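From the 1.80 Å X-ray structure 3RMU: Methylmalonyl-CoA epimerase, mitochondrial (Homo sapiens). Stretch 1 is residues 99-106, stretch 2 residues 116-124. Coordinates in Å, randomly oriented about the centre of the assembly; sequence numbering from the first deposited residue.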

# COMPACT_ATOMS: atom_id res chain seq x y z
N LYS A 99 -15.43 2.25 20.40
CA LYS A 99 -16.46 1.39 19.83
C LYS A 99 -16.36 1.28 18.32
O LYS A 99 -17.39 1.33 17.64
CB LYS A 99 -17.88 1.89 20.19
CG LYS A 99 -18.21 1.99 21.67
CD LYS A 99 -18.50 0.63 22.28
CE LYS A 99 -18.85 0.76 23.75
NZ LYS A 99 -18.62 -0.53 24.45
N ILE A 100 -15.17 1.16 17.77
CA ILE A 100 -15.08 1.03 16.31
C ILE A 100 -15.24 -0.43 15.87
O ILE A 100 -14.51 -1.34 16.32
CB ILE A 100 -13.83 1.68 15.68
CG1 ILE A 100 -12.56 1.12 16.28
CG2 ILE A 100 -13.88 3.25 15.78
CD1 ILE A 100 -11.48 1.03 15.26
N ARG A 101 -16.21 -0.64 14.97
CA ARG A 101 -16.58 -1.97 14.47
C ARG A 101 -15.52 -2.62 13.56
O ARG A 101 -15.59 -3.81 13.30
CB ARG A 101 -17.93 -1.92 13.75
N SER A 102 -14.55 -1.84 13.07
CA SER A 102 -13.41 -2.44 12.35
C SER A 102 -12.45 -3.28 13.26
O SER A 102 -11.70 -4.13 12.75
CB SER A 102 -12.61 -1.37 11.57
OG SER A 102 -12.08 -0.35 12.40
N LEU A 103 -12.51 -3.09 14.58
CA LEU A 103 -11.52 -3.73 15.48
C LEU A 103 -11.67 -5.25 15.56
O LEU A 103 -12.78 -5.76 15.73
CB LEU A 103 -11.62 -3.11 16.89
CG LEU A 103 -10.58 -3.54 17.94
CD1 LEU A 103 -9.14 -3.38 17.42
CD2 LEU A 103 -10.82 -2.77 19.24
N SER A 104 -10.53 -5.96 15.47
CA SER A 104 -10.51 -7.44 15.38
C SER A 104 -10.13 -8.18 16.67
O SER A 104 -9.44 -9.19 16.62
CB SER A 104 -9.54 -7.88 14.27
OG SER A 104 -9.53 -9.29 14.11
N GLU A 105 -10.59 -7.68 17.82
CA GLU A 105 -10.48 -8.39 19.12
C GLU A 105 -9.06 -8.84 19.52
O GLU A 105 -8.37 -8.17 20.31
CB GLU A 105 -11.40 -9.63 19.17
CG GLU A 105 -12.86 -9.37 19.56
CD GLU A 105 -13.70 -8.87 18.41
OE1 GLU A 105 -14.81 -8.36 18.68
OE2 GLU A 105 -13.28 -8.98 17.24
N GLU A 106 -8.65 -9.99 18.98
CA GLU A 106 -7.54 -10.77 19.52
C GLU A 106 -6.20 -10.19 19.12
O GLU A 106 -5.93 -10.04 17.94
CB GLU A 106 -7.64 -12.22 19.01
CG GLU A 106 -6.44 -13.09 19.37
CD GLU A 106 -6.59 -14.52 18.91
OE1 GLU A 106 -6.16 -15.43 19.65
OE2 GLU A 106 -7.11 -14.73 17.79
N VAL A 116 0.35 -7.88 17.29
CA VAL A 116 -0.37 -7.10 16.27
C VAL A 116 -1.86 -7.24 16.42
O VAL A 116 -2.34 -8.19 17.01
CB VAL A 116 -0.07 -7.59 14.80
CG1 VAL A 116 1.44 -7.49 14.48
CG2 VAL A 116 -0.56 -9.02 14.63
N ILE A 117 -2.57 -6.27 15.87
CA ILE A 117 -4.03 -6.32 15.72
C ILE A 117 -4.40 -5.82 14.32
O ILE A 117 -3.66 -5.02 13.71
CB ILE A 117 -4.73 -5.48 16.81
CG1 ILE A 117 -6.26 -5.64 16.76
CG2 ILE A 117 -4.36 -3.99 16.73
CD1 ILE A 117 -6.95 -5.73 18.13
N PHE A 118 -5.53 -6.29 13.79
CA PHE A 118 -5.98 -5.83 12.49
C PHE A 118 -7.30 -5.05 12.63
O PHE A 118 -8.17 -5.41 13.43
CB PHE A 118 -6.15 -7.03 11.53
CG PHE A 118 -4.83 -7.60 11.03
CD1 PHE A 118 -4.31 -7.21 9.80
CD2 PHE A 118 -4.13 -8.54 11.79
CE1 PHE A 118 -3.10 -7.76 9.31
CE2 PHE A 118 -2.91 -9.08 11.32
CZ PHE A 118 -2.40 -8.68 10.08
N LEU A 119 -7.42 -3.97 11.87
CA LEU A 119 -8.69 -3.24 11.69
C LEU A 119 -9.15 -3.41 10.25
O LEU A 119 -8.42 -3.12 9.30
CB LEU A 119 -8.51 -1.73 11.92
CG LEU A 119 -8.00 -1.21 13.27
CD1 LEU A 119 -6.86 -2.02 13.78
CD2 LEU A 119 -7.53 0.21 13.12
N HIS A 120 -10.38 -3.85 10.08
CA HIS A 120 -10.90 -4.06 8.74
C HIS A 120 -11.43 -2.74 8.13
O HIS A 120 -11.45 -1.70 8.82
CB HIS A 120 -11.91 -5.21 8.77
CG HIS A 120 -11.28 -6.50 9.20
ND1 HIS A 120 -10.74 -6.68 10.46
CD2 HIS A 120 -11.06 -7.66 8.53
CE1 HIS A 120 -10.23 -7.89 10.55
NE2 HIS A 120 -10.41 -8.51 9.40
N PRO A 121 -11.76 -2.75 6.84
CA PRO A 121 -12.26 -1.53 6.20
C PRO A 121 -13.70 -1.15 6.58
O PRO A 121 -14.47 -0.74 5.72
CB PRO A 121 -12.18 -1.86 4.69
CG PRO A 121 -11.42 -3.17 4.58
CD PRO A 121 -11.61 -3.86 5.88
N LYS A 122 -14.05 -1.23 7.87
CA LYS A 122 -15.45 -1.09 8.31
C LYS A 122 -15.79 0.29 8.89
O LYS A 122 -16.94 0.52 9.30
CB LYS A 122 -15.79 -2.17 9.34
N ASP A 123 -14.82 1.20 8.91
CA ASP A 123 -15.02 2.56 9.45
C ASP A 123 -14.49 3.67 8.51
O ASP A 123 -13.85 4.62 8.96
CB ASP A 123 -14.37 2.68 10.84
CG ASP A 123 -15.27 2.17 11.96
OD1 ASP A 123 -16.20 2.89 12.38
OD2 ASP A 123 -15.00 1.05 12.46
N CYS A 124 -14.77 3.54 7.21
CA CYS A 124 -14.44 4.57 6.21
C CYS A 124 -12.93 4.74 5.86
O CYS A 124 -12.58 5.60 5.06
CB CYS A 124 -15.02 5.93 6.62
SG CYS A 124 -16.81 5.91 7.04
O HOH W 1 -17.75 1.39 13.89
O HOH W 2 -6.35 -8.41 15.49

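Residues 99-106, which have no regular secondary structure, lie along the end of a strand (116-119) and the loop after it, burying 549 Å² in all. Ser102 is the centre of the contact. Its backbone O accepts a hydrogen bond from His120 N (3.0 Å, 163°) and also receives the CA-H of Leu119 (Leu119 CA to Ser102 O, 3.3 Å). Ser104 N reaches Phe118 O at 3.2 Å, a weak bond bent to 122°, and Leu103 and Leu119 form a single beta bridge. Asp123, with chi1 m (-84°), brings its carboxylate to the amides of the type I turn from Ile100 to Leu103, which Leu103 N to Ile100 O (3.2 Å) closes. There OD2 accepts Ser102 N (3.0 Å) and, weakly, Ser102 OG (3.2 Å); the serine's p rotamer places OG on the same oxygen as its own amide. Arg101 N donates to water 1 (2.8 Å), which in turn donates to Asp123 OD1 (2.6 Å), so both carboxylate oxygens are engaged. Ser102 suits this buried site because its hydroxyl is bonded to Asp123; Lys122, modelled only to CB, packs its CB 3.8 Å from Ser102 CA. The CA-to-CB bond of Ile100 points toward the second stretch, with Ile100 CB 3.5 Å from Asp123 OD2. The backbone of Ser104 places CB only 2.9 Å from Phe118 O; chi1 t (-178°) then sets the direction of OG. The same CB lies at the edge of the His120 ring, 3.8 Å from CE1. The apolar contact is made by side-chain ends: Leu103 starts away from the strand and Ile117 sideways to its partner, but their t chi1 angles accompany tips that come nearer, meeting CD1 to CD1 at 3.3 Å. Ile117 CD1 also lies 3.6 Å from Glu105 O. Beyond it water 2 links the backbones, accepting from Phe118 N (2.8 Å) and donating to Glu106 O (3.0 Å), while the CA-to-CB bonds of Glu105 and Glu106 point away and both residues are exposed.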